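Local coordinates for protein putative glycoside hydrolase (Parabacteroides distasonis ATCC 8503, PDB 3GYC) that probably hydrolyses glycosidic bonds in carbohydrates, as a cellulase-like member of the TIM-barrel glycoside hydrolases, at residues A[301-307]-A[340-346]; A[17-23]-A[51-57]; A[245-251]-A[308-312]. The contacts are given in a common frame with arbitrary orientation. Numbering follows the deposited sequence.

Contact 1 of 3, residues A[301-307]-A[340-346]; sequences LVTTECW and WVGVATS
Segments 301-307 and 340-346 run parallel, pairing L301 with W340 (CA-CA 4.4 Å), V302 with G342 (4.5 Å) and T303 with V343 (5.5 Å). The register slips by one between L301 and V302, a beta bulge with V341 as the extra residue: L301 O accepts V341 N at 2.8 Å and, weakly, G342 N at 3.5 Å. Beyond it T303 N donates to G342 O (3.1 Å), and A344 N weakly to T303 O (3.1 Å). Helix 321-337 connects the two strands, a beta-alpha-beta unit forming the seventh and eighth strands of the (beta/alpha)8 barrel. A cis peptide joins C306 to W307.

L301 (m, t) sets CD1 3.6 Å from the centroid of the W340 six-membered ring, a CH-pi contact over its face. W340 NE1 donates to T303 OG1 (2.9 Å), which is also hydrogen-bonded to H233 O. W307 (chi1 m) donates NE1 to A344 O at 2.9 Å. Beyond the strands a water bridges the segments, hydrogen-bonded to T304 O (2.7 Å) and S346 O (2.8 Å).

Contact 2 of 3, residues A[17-23]-A[51-57]; sequences RAITMWD and YNAIRID
Segments 17-23 and 51-57 run parallel, extended except at N52, W22 and D23 (phi 41°), the axes of strands 17-23 and 53-57 approaching to 4.4 Å at a crossing angle of -27°. These are the first and second strands of the (beta/alpha)8 barrel.

Y51 (chi1 m) enters beside A18, CD1 lying 3.9 Å from A18 CB, while its hydroxyl is hydrogen-bonded to T345 OG1. N52 is clamped at three points: its N donates to A18 O (2.9 Å), its OD1 accepts A18 N (3.0 Å) and its O accepts R17 NH1 (2.9 Å). A53 pairs with I19. A53 N bonds weakly to A18 O (3.1 Å). T20 N donates to A53 O (3.1 Å), and A53 CB meets I19 CG1 at 3.7 Å. I54, opposite T20, places CG2 3.7 Å from W22 CB and its CD1 over a face of the indole. R55 N donates to T20 O (2.8 Å). R55 O then receives both W22 N (2.9 Å) and, weakly, D23 N (3.2 Å), a beta bulge that moves the register so that D23 pairs with I56. The extended R55 side chain (all t to chi3) reaches toward the C-terminal end of the barrel, where it forms a salt bridge with E305 and a hydrogen bond with N160. At D57, the backbone N closes the pairing on D23 O (2.7 Å).

Strand 17-23 has 340-343 as its other neighbour and strand 53-57 has 109-113, while T20 and I54 pack against helix 39-48, and W22, I54 and I56 against helix 95-105.

Contact 3 of 3, residues A[245-251]-A[308-312]; sequences FYKLVGY and GLVDY
In this contact the loop following strand 301-303 of the (beta/alpha)8 barrel packs against the end of helix 240-249, with CA atoms no nearer than 8.8 Å (Y246 to L309), so side chains span the gap. The helix ends with V249 N on F245 O (2.9 Å), then G250 N (2.8 Å) and Y251 N (3.1 Å) both on Y246 O. G250, at phi 91°, turns the chain out of the helix.

Y246 (chi1 m) extends its hydroxyl to the loop backbone, where OH accepts V310 N at 3.0 Å and, weakly, D311 N at 3.4 Å. A water 2.7 Å from Y246 OH donates to D311 O at 2.5 Å, so this carbonyl too is satisfied. Apolar contacts flank the polar group: F245 CE2 meets L309 CD1 at 3.6 Å, and Y246 CE2 meets V310 CG2 at 4.0 Å. Helix 321-337 adds W322, which touches both F245 and L309. Y251, also weakly bonded to Q80 NE2, donates from its OH to D311 OD2 at 2.5 Å.

How the contacts relate
Contacts 1 and 2 belong to one parallel sheet, their centres 9 Å apart. Four adjacent strands, 301-303, 340-343, 17-23 and 53-57, span the place where first and last strands close the barrel, and a probable backbone hydrogen bond from R17 N to V341 O joins them. E305 and R55 thereby meet at the C-terminal strand ends, where active sites of TIM-barrel enzymes usually lie. Contact 2 comes first in sequence, whereas the segments of contacts 3 and 1 alternate (245-251, 301-307, 308-312, 340-346). Contact 3 lies farther out, its centre 19 Å from that of contact 1 and 24 Å from that of contact 2: segment 308-312 directly continues 301-307 and packs against helix 240-249 before the chain enters helix 321-337.

Contact 1 of 3, residues A[301-307]-A[340-346]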
loop_
_atom_site.group_PDB
_atom_site.type_symbol
_atom_site.label_atom_id
_atom_site.label_comp_id
_atom_site.label_asym_id
_atom_site.label_seq_id
_atom_site.Cartn_x
_atom_site.Cartn_y
_atom_site.Cartn_z
ATOM N N LEU A 301 6.668 9.825 -5.769
ATOM C CA LEU A 301 5.489 9.000 -5.720
ATOM C C LEU A 301 5.798 7.541 -5.496
ATOM O O LEU A 301 6.806 7.008 -5.981
ATOM C CB LEU A 301 4.708 9.118 -7.031
ATOM C CG LEU A 301 4.000 10.430 -7.281
ATOM C CD1 LEU A 301 3.279 10.396 -8.636
ATOM C CD2 LEU A 301 3.043 10.723 -6.138
ATOM N N VAL A 302 4.920 6.894 -4.738
ATOM C CA VAL A 302 4.947 5.453 -4.587
ATOM C C VAL A 302 3.506 4.970 -4.814
ATOM O O VAL A 302 2.567 5.613 -4.381
ATOM C CB VAL A 302 5.454 4.959 -3.163
ATOM C CG1 VAL A 302 5.287 3.419 -3.037
ATOM C CG2 VAL A 302 6.911 5.363 -2.902
ATOM N N THR A 303 3.322 3.847 -5.496
ATOM C CA THR A 303 2.005 3.238 -5.655
ATOM C C THR A 303 2.176 1.751 -5.364
ATOM O O THR A 303 3.010 1.093 -5.992
ATOM C CB THR A 303 1.358 3.500 -7.068
ATOM O OG1 THR A 303 1.000 4.888 -7.205
ATOM C CG2 THR A 303 0.070 2.641 -7.263
ATOM N N THR A 304 1.432 1.222 -4.370
ATOM C CA THR A 304 1.488 -0.196 -4.015
ATOM C C THR A 304 0.145 -0.895 -4.228
ATOM O O THR A 304 0.063 -2.113 -4.122
ATOM C CB THR A 304 1.930 -0.406 -2.536
ATOM O OG1 THR A 304 0.943 0.143 -1.653
ATOM C CG2 THR A 304 3.321 0.238 -2.282
ATOM N N GLU A 305 -0.903 -0.131 -4.574
ATOM C CA GLU A 305 -2.218 -0.678 -4.817
ATOM C C GLU A 305 -2.691 -0.135 -6.176
ATOM O O GLU A 305 -2.913 1.045 -6.339
ATOM C CB GLU A 305 -3.150 -0.321 -3.662
ATOM C CG GLU A 305 -2.639 -0.808 -2.272
ATOM C CD GLU A 305 -3.790 -0.940 -1.244
ATOM O OE1 GLU A 305 -4.852 -1.464 -1.625
ATOM O OE2 GLU A 305 -3.634 -0.570 -0.053
ATOM N N CYS A 306 -2.798 -1.048 -7.135
ATOM C CA CYS A 306 -2.932 -0.723 -8.527
ATOM C C CYS A 306 -3.006 -2.049 -9.284
ATOM O O CYS A 306 -2.889 -3.113 -8.643
ATOM C CB CYS A 306 -1.645 0.004 -8.916
ATOM S SG CYS A 306 -0.179 -0.978 -8.335
ATOM N N TRP A 307 -3.243 -2.047 -10.606
ATOM C CA TRP A 307 -3.574 -0.882 -11.423
ATOM C C TRP A 307 -4.918 -1.082 -12.119
ATOM O O TRP A 307 -5.427 -0.147 -12.738
ATOM C CB TRP A 307 -2.549 -0.638 -12.564
ATOM C CG TRP A 307 -1.133 -0.294 -12.141
ATOM C CD1 TRP A 307 -0.099 -1.146 -12.063
ATOM C CD2 TRP A 307 -0.628 0.991 -11.776
ATOM N NE1 TRP A 307 1.024 -0.498 -11.627
ATOM C CE2 TRP A 307 0.729 0.823 -11.464
ATOM C CE3 TRP A 307 -1.193 2.265 -11.676
ATOM C CZ2 TRP A 307 1.528 1.864 -11.045
ATOM C CZ3 TRP A 307 -0.401 3.301 -11.266
ATOM C CH2 TRP A 307 0.948 3.091 -10.950
ATOM N N TRP A 340 7.860 8.338 -10.082
ATOM C CA TRP A 340 7.714 7.254 -9.120
ATOM C C TRP A 340 9.060 6.715 -8.644
ATOM O O TRP A 340 9.929 6.440 -9.446
ATOM C CB TRP A 340 6.868 6.120 -9.712
ATOM C CG TRP A 340 5.366 6.208 -9.466
ATOM C CD1 TRP A 340 4.701 5.554 -8.496
ATOM C CD2 TRP A 340 4.377 6.918 -10.223
ATOM N NE1 TRP A 340 3.378 5.828 -8.549
ATOM C CE2 TRP A 340 3.137 6.660 -9.609
ATOM C CE3 TRP A 340 4.415 7.760 -11.346
ATOM C CZ2 TRP A 340 1.953 7.199 -10.067
ATOM C CZ3 TRP A 340 3.229 8.288 -11.813
ATOM C CH2 TRP A 340 2.013 8.019 -11.168
ATOM N N VAL A 341 9.231 6.614 -7.333
ATOM C CA VAL A 341 10.438 6.044 -6.721
ATOM C C VAL A 341 10.193 4.605 -6.255
ATOM O O VAL A 341 11.133 3.859 -5.995
ATOM C CB VAL A 341 10.950 6.928 -5.523
ATOM C CG1 VAL A 341 11.362 8.328 -6.027
ATOM C CG2 VAL A 341 9.901 7.044 -4.446
ATOM N N GLY A 342 8.921 4.236 -6.164
ATOM C CA GLY A 342 8.477 2.903 -5.801
ATOM C C GLY A 342 7.260 2.546 -6.645
ATOM O O GLY A 342 6.219 3.198 -6.548
ATOM N N VAL A 343 7.373 1.504 -7.468
ATOM C CA VAL A 343 6.288 1.100 -8.334
ATOM C C VAL A 343 5.951 -0.370 -8.152
ATOM O O VAL A 343 6.847 -1.155 -8.118
ATOM C CB VAL A 343 6.661 1.341 -9.811
ATOM C CG1 VAL A 343 5.444 1.048 -10.710
ATOM C CG2 VAL A 343 7.177 2.742 -10.011
ATOM N N ALA A 344 4.657 -0.705 -7.937
ATOM C CA ALA A 344 4.164 -2.066 -7.837
ATOM C C ALA A 344 3.544 -2.400 -9.197
ATOM O O ALA A 344 3.124 -1.497 -9.922
ATOM C CB ALA A 344 3.108 -2.195 -6.761
ATOM N N THR A 345 3.523 -3.676 -9.532
ATOM C CA THR A 345 2.899 -4.158 -10.762
ATOM C C THR A 345 1.433 -4.419 -10.466
ATOM O O THR A 345 0.595 -4.285 -11.363
ATOM C CB THR A 345 3.577 -5.434 -11.278
ATOM O OG1 THR A 345 3.540 -6.424 -10.247
ATOM C CG2 THR A 345 5.024 -5.136 -11.716
ATOM N N SER A 346 1.118 -4.779 -9.218
ATOM C CA SER A 346 -0.288 -4.905 -8.770
ATOM C C SER A 346 -0.399 -5.156 -7.279
ATOM O O SER A 346 0.602 -5.512 -6.657
ATOM C CB SER A 346 -1.003 -6.057 -9.494
ATOM O OG SER A 346 -0.692 -7.317 -8.934
HETATM O O HOH W 1 1.632 -4.251 -4.412
#

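Contact 2 of 3, residues A[17-23]-A[51-57]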
loop_
_atom_site.group_PDB
_atom_site.type_symbol
_atom_site.label_atom_id
_atom_site.label_comp_id
_atom_site.label_asym_id
_atom_site.label_seq_id
_atom_site.Cartn_x
_atom_site.Cartn_y
_atom_site.Cartn_z
ATOM N N ARG A 17 12.725 1.567 -6.840
ATOM C CA ARG A 17 12.511 0.229 -6.337
ATOM C C ARG A 17 11.191 -0.374 -6.832
ATOM O O ARG A 17 10.176 0.317 -6.987
ATOM C CB ARG A 17 12.591 0.184 -4.806
ATOM C CG ARG A 17 13.947 0.469 -4.343
ATOM C CD ARG A 17 14.412 -0.504 -3.324
ATOM N NE ARG A 17 15.791 -0.281 -2.954
ATOM C CZ ARG A 17 16.563 -1.199 -2.369
ATOM N NH1 ARG A 17 16.101 -2.429 -2.116
ATOM N NH2 ARG A 17 17.799 -0.890 -2.042
ATOM N N ALA A 18 11.234 -1.670 -7.133
ATOM C CA ALA A 18 10.048 -2.417 -7.536
ATOM C C ALA A 18 9.497 -2.999 -6.232
ATOM O O ALA A 18 10.123 -3.847 -5.561
ATOM C CB ALA A 18 10.365 -3.514 -8.561
ATOM N N ILE A 19 8.323 -2.513 -5.884
ATOM C CA ILE A 19 7.669 -2.786 -4.583
ATOM C C ILE A 19 6.420 -3.645 -4.700
ATOM O O ILE A 19 5.769 -3.673 -5.737
ATOM C CB ILE A 19 7.387 -1.411 -3.829
ATOM C CG1 ILE A 19 6.994 -1.601 -2.368
ATOM C CG2 ILE A 19 6.309 -0.535 -4.535
ATOM C CD1 ILE A 19 7.076 -0.247 -1.531
ATOM N N THR A 20 6.132 -4.409 -3.649
ATOM C CA THR A 20 4.896 -5.134 -3.544
ATOM C C THR A 20 4.271 -4.953 -2.120
ATOM O O THR A 20 4.992 -4.888 -1.155
ATOM C CB THR A 20 5.066 -6.622 -3.807
ATOM O OG1 THR A 20 3.783 -7.202 -3.719
ATOM C CG2 THR A 20 5.943 -7.330 -2.745
HETATM N N MSE A 21 2.952 -4.826 -2.072
HETATM C CA MSE A 21 2.187 -4.782 -0.829
HETATM C C MSE A 21 1.945 -6.203 -0.306
HETATM O O MSE A 21 1.276 -7.014 -0.989
HETATM C CB MSE A 21 0.830 -4.145 -1.064
HETATM C CG MSE A 21 -0.023 -4.151 0.185
HETATM SE SE MSE A 21 -1.838 -3.823 -0.250
HETATM C CE MSE A 21 -2.269 -5.571 -1.020
ATOM N N TRP A 22 2.577 -6.533 0.826
ATOM C CA TRP A 22 2.291 -7.772 1.560
ATOM C C TRP A 22 1.427 -7.513 2.804
ATOM O O TRP A 22 1.143 -8.444 3.585
ATOM C CB TRP A 22 3.566 -8.541 1.858
ATOM C CG TRP A 22 4.078 -9.361 0.674
ATOM C CD1 TRP A 22 3.621 -9.325 -0.603
ATOM C CD2 TRP A 22 5.235 -10.246 0.646
ATOM N NE1 TRP A 22 4.344 -10.201 -1.414
ATOM C CE2 TRP A 22 5.319 -10.787 -0.659
ATOM C CE3 TRP A 22 6.099 -10.728 1.616
ATOM C CZ2 TRP A 22 6.292 -11.692 -1.025
ATOM C CZ3 TRP A 22 7.045 -11.620 1.255
ATOM C CH2 TRP A 22 7.147 -12.093 -0.057
ATOM N N ASP A 23 0.990 -6.254 2.942
ATOM C CA ASP A 23 -0.048 -5.824 3.876
ATOM C C ASP A 23 0.059 -6.506 5.262
ATOM O O ASP A 23 1.093 -6.433 5.900
ATOM C CB ASP A 23 -1.430 -6.015 3.200
ATOM C CG ASP A 23 -1.629 -7.464 2.634
ATOM O OD1 ASP A 23 -1.146 -7.730 1.496
ATOM O OD2 ASP A 23 -2.199 -8.336 3.343
ATOM N N TYR A 51 11.565 -8.005 -7.519
ATOM C CA TYR A 51 11.085 -6.999 -6.578
ATOM C C TYR A 51 12.168 -6.815 -5.508
ATOM O O TYR A 51 12.833 -7.772 -5.123
ATOM C CB TYR A 51 9.729 -7.405 -5.913
ATOM C CG TYR A 51 8.652 -7.499 -6.943
ATOM C CD1 TYR A 51 7.978 -6.374 -7.364
ATOM C CD2 TYR A 51 8.376 -8.718 -7.576
ATOM C CE1 TYR A 51 7.035 -6.448 -8.411
ATOM C CE2 TYR A 51 7.415 -8.805 -8.627
ATOM C CZ TYR A 51 6.758 -7.670 -9.019
ATOM O OH TYR A 51 5.859 -7.719 -10.076
ATOM N N ASN A 52 12.372 -5.577 -5.069
ATOM C CA ASN A 52 13.347 -5.275 -4.023
ATOM C C ASN A 52 12.813 -4.358 -2.915
ATOM O O ASN A 52 13.567 -3.768 -2.170
ATOM C CB ASN A 52 14.687 -4.798 -4.597
ATOM C CG ASN A 52 14.588 -3.547 -5.436
ATOM O OD1 ASN A 52 13.481 -3.063 -5.750
ATOM N ND2 ASN A 52 15.754 -2.983 -5.770
ATOM N N ALA A 53 11.485 -4.274 -2.794
ATOM C CA ALA A 53 10.848 -3.534 -1.704
ATOM C C ALA A 53 9.479 -4.191 -1.401
ATOM O O ALA A 53 8.868 -4.806 -2.277
ATOM C CB ALA A 53 10.680 -2.020 -2.069
ATOM N N ILE A 54 9.029 -4.076 -0.158
ATOM C CA ILE A 54 7.746 -4.598 0.297
ATOM C C ILE A 54 7.117 -3.557 1.218
ATOM O O ILE A 54 7.812 -2.906 1.976
ATOM C CB ILE A 54 7.938 -5.907 1.105
ATOM C CG1 ILE A 54 8.790 -6.919 0.325
ATOM C CG2 ILE A 54 6.635 -6.522 1.473
ATOM C CD1 ILE A 54 9.253 -8.190 1.170
ATOM N N ARG A 55 5.817 -3.380 1.104
ATOM C CA ARG A 55 5.044 -2.526 1.999
ATOM C C ARG A 55 4.278 -3.457 2.954
ATOM O O ARG A 55 3.539 -4.331 2.510
ATOM C CB ARG A 55 4.086 -1.672 1.184
ATOM C CG ARG A 55 3.114 -0.901 2.006
ATOM C CD ARG A 55 2.092 -0.301 1.193
ATOM N NE ARG A 55 1.103 0.389 1.989
ATOM C CZ ARG A 55 -0.198 0.413 1.719
ATOM N NH1 ARG A 55 -0.698 -0.284 0.688
ATOM N NH2 ARG A 55 -1.021 1.062 2.528
ATOM N N ILE A 56 4.482 -3.327 4.270
ATOM C CA ILE A 56 3.811 -4.215 5.170
ATOM C C ILE A 56 3.121 -3.443 6.290
ATOM O O ILE A 56 3.436 -2.286 6.590
ATOM C CB ILE A 56 4.744 -5.253 5.822
ATOM C CG1 ILE A 56 5.849 -4.596 6.683
ATOM C CG2 ILE A 56 5.359 -6.177 4.835
ATOM C CD1 ILE A 56 6.686 -5.590 7.474
ATOM N N ASP A 57 2.196 -4.136 6.901
ATOM C CA ASP A 57 1.565 -3.623 8.115
ATOM C C ASP A 57 2.508 -3.931 9.288
ATOM O O ASP A 57 2.920 -5.098 9.484
ATOM C CB ASP A 57 0.211 -4.280 8.324
ATOM C CG ASP A 57 -0.614 -3.562 9.399
ATOM O OD1 ASP A 57 -0.029 -2.950 10.320
ATOM O OD2 ASP A 57 -1.847 -3.533 9.256
#

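Contact 3 of 3, residues A[245-251]-A[308-312]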
loop_
_atom_site.group_PDB
_atom_site.type_symbol
_atom_site.label_atom_id
_atom_site.label_comp_id
_atom_site.label_asym_id
_atom_site.label_seq_id
_atom_site.Cartn_x
_atom_site.Cartn_y
_atom_site.Cartn_z
ATOM N N PHE A 245 -16.473 1.311 -14.215
ATOM C CA PHE A 245 -16.296 -0.108 -14.449
ATOM C C PHE A 245 -17.113 -0.988 -13.461
ATOM O O PHE A 245 -17.866 -1.880 -13.856
ATOM C CB PHE A 245 -14.815 -0.478 -14.336
ATOM C CG PHE A 245 -14.533 -1.891 -14.700
ATOM C CD1 PHE A 245 -14.482 -2.279 -16.022
ATOM C CD2 PHE A 245 -14.328 -2.848 -13.717
ATOM C CE1 PHE A 245 -14.236 -3.593 -16.371
ATOM C CE2 PHE A 245 -14.098 -4.161 -14.060
ATOM C CZ PHE A 245 -14.030 -4.537 -15.391
ATOM N N TYR A 246 -16.953 -0.709 -12.178
ATOM C CA TYR A 246 -17.622 -1.502 -11.162
ATOM C C TYR A 246 -19.143 -1.287 -11.172
ATOM O O TYR A 246 -19.888 -2.240 -10.876
ATOM C CB TYR A 246 -17.019 -1.282 -9.767
ATOM C CG TYR A 246 -15.753 -2.039 -9.476
ATOM C CD1 TYR A 246 -15.529 -3.289 -10.015
ATOM C CD2 TYR A 246 -14.846 -1.578 -8.552
ATOM C CE1 TYR A 246 -14.409 -4.026 -9.709
ATOM C CE2 TYR A 246 -13.725 -2.326 -8.221
ATOM C CZ TYR A 246 -13.529 -3.557 -8.817
ATOM O OH TYR A 246 -12.448 -4.334 -8.548
ATOM N N LYS A 247 -19.599 -0.086 -11.522
ATOM C CA LYS A 247 -21.050 0.181 -11.625
ATOM C C LYS A 247 -21.611 -0.676 -12.747
ATOM O O LYS A 247 -22.681 -1.250 -12.614
ATOM C CB LYS A 247 -21.380 1.658 -11.848
ATOM C CG LYS A 247 -21.172 2.554 -10.605
ATOM C CD LYS A 247 -21.364 4.015 -10.966
ATOM C CE LYS A 247 -21.131 4.951 -9.798
ATOM N NZ LYS A 247 -20.966 6.371 -10.283
ATOM N N LEU A 248 -20.868 -0.787 -13.841
ATOM C CA LEU A 248 -21.275 -1.649 -14.947
ATOM C C LEU A 248 -21.276 -3.148 -14.588
ATOM O O LEU A 248 -22.217 -3.871 -14.923
ATOM C CB LEU A 248 -20.386 -1.412 -16.172
ATOM C CG LEU A 248 -20.634 -0.106 -16.949
ATOM C CD1 LEU A 248 -19.497 0.140 -17.918
ATOM C CD2 LEU A 248 -21.999 -0.109 -17.655
ATOM N N VAL A 249 -20.228 -3.592 -13.918
ATOM C CA VAL A 249 -20.043 -4.983 -13.549
ATOM C C VAL A 249 -20.999 -5.420 -12.460
ATOM O O VAL A 249 -21.457 -6.564 -12.463
ATOM C CB VAL A 249 -18.590 -5.224 -13.097
ATOM C CG1 VAL A 249 -18.398 -6.604 -12.395
ATOM C CG2 VAL A 249 -17.664 -5.078 -14.279
ATOM N N GLY A 250 -21.308 -4.512 -11.547
ATOM C CA GLY A 250 -22.125 -4.829 -10.393
ATOM C C GLY A 250 -21.307 -5.273 -9.179
ATOM O O GLY A 250 -21.728 -6.156 -8.444
ATOM N N TYR A 251 -20.150 -4.660 -8.963
ATOM C CA TYR A 251 -19.267 -4.981 -7.830
ATOM C C TYR A 251 -19.307 -3.881 -6.767
ATOM O O TYR A 251 -19.016 -2.738 -7.062
ATOM C CB TYR A 251 -17.831 -5.170 -8.305
ATOM C CG TYR A 251 -16.945 -5.729 -7.201
ATOM C CD1 TYR A 251 -17.092 -7.054 -6.794
ATOM C CD2 TYR A 251 -16.049 -4.917 -6.501
ATOM C CE1 TYR A 251 -16.341 -7.577 -5.778
ATOM C CE2 TYR A 251 -15.262 -5.435 -5.490
ATOM C CZ TYR A 251 -15.426 -6.771 -5.130
ATOM O OH TYR A 251 -14.741 -7.346 -4.126
ATOM N N GLY A 308 -5.461 -2.302 -12.079
ATOM C CA GLY A 308 -6.698 -2.655 -12.824
ATOM C C GLY A 308 -7.941 -2.782 -11.969
ATOM O O GLY A 308 -8.723 -1.845 -11.857
ATOM N N LEU A 309 -8.111 -3.954 -11.355
ATOM C CA LEU A 309 -9.229 -4.213 -10.475
ATOM C C LEU A 309 -8.735 -4.079 -9.054
ATOM O O LEU A 309 -7.578 -4.407 -8.743
ATOM C CB LEU A 309 -9.843 -5.609 -10.724
ATOM C CG LEU A 309 -11.083 -5.624 -11.621
ATOM C CD1 LEU A 309 -10.784 -5.214 -13.042
ATOM C CD2 LEU A 309 -11.782 -6.987 -11.599
ATOM N N VAL A 310 -9.612 -3.609 -8.173
ATOM C CA VAL A 310 -9.239 -3.474 -6.773
ATOM C C VAL A 310 -9.195 -4.861 -6.065
ATOM O O VAL A 310 -8.204 -5.201 -5.405
ATOM C CB VAL A 310 -10.199 -2.506 -6.019
ATOM C CG1 VAL A 310 -9.792 -2.357 -4.557
ATOM C CG2 VAL A 310 -10.185 -1.167 -6.699
ATOM N N ASP A 311 -10.242 -5.652 -6.251
ATOM C CA ASP A 311 -10.378 -6.983 -5.622
ATOM C C ASP A 311 -10.377 -8.071 -6.705
ATOM O O ASP A 311 -11.058 -7.958 -7.726
ATOM C CB ASP A 311 -11.710 -7.049 -4.880
ATOM C CG ASP A 311 -11.799 -6.076 -3.709
ATOM O OD1 ASP A 311 -10.748 -5.619 -3.276
ATOM O OD2 ASP A 311 -12.945 -5.820 -3.204
ATOM N N TYR A 312 -9.590 -9.110 -6.496
ATOM C CA TYR A 312 -9.528 -10.235 -7.405
ATOM C C TYR A 312 -8.921 -11.353 -6.633
ATOM O O TYR A 312 -8.332 -11.123 -5.597
ATOM C CB TYR A 312 -8.616 -9.939 -8.613
ATOM C CG TYR A 312 -9.117 -10.606 -9.913
ATOM C CD1 TYR A 312 -10.348 -10.244 -10.461
ATOM C CD2 TYR A 312 -8.353 -11.550 -10.603
ATOM C CE1 TYR A 312 -10.820 -10.772 -11.685
ATOM C CE2 TYR A 312 -8.819 -12.109 -11.839
ATOM C CZ TYR A 312 -10.083 -11.721 -12.369
ATOM O OH TYR A 312 -10.567 -12.229 -13.591
HETATM O O HOH W 2 -13.243 -6.917 -8.389
#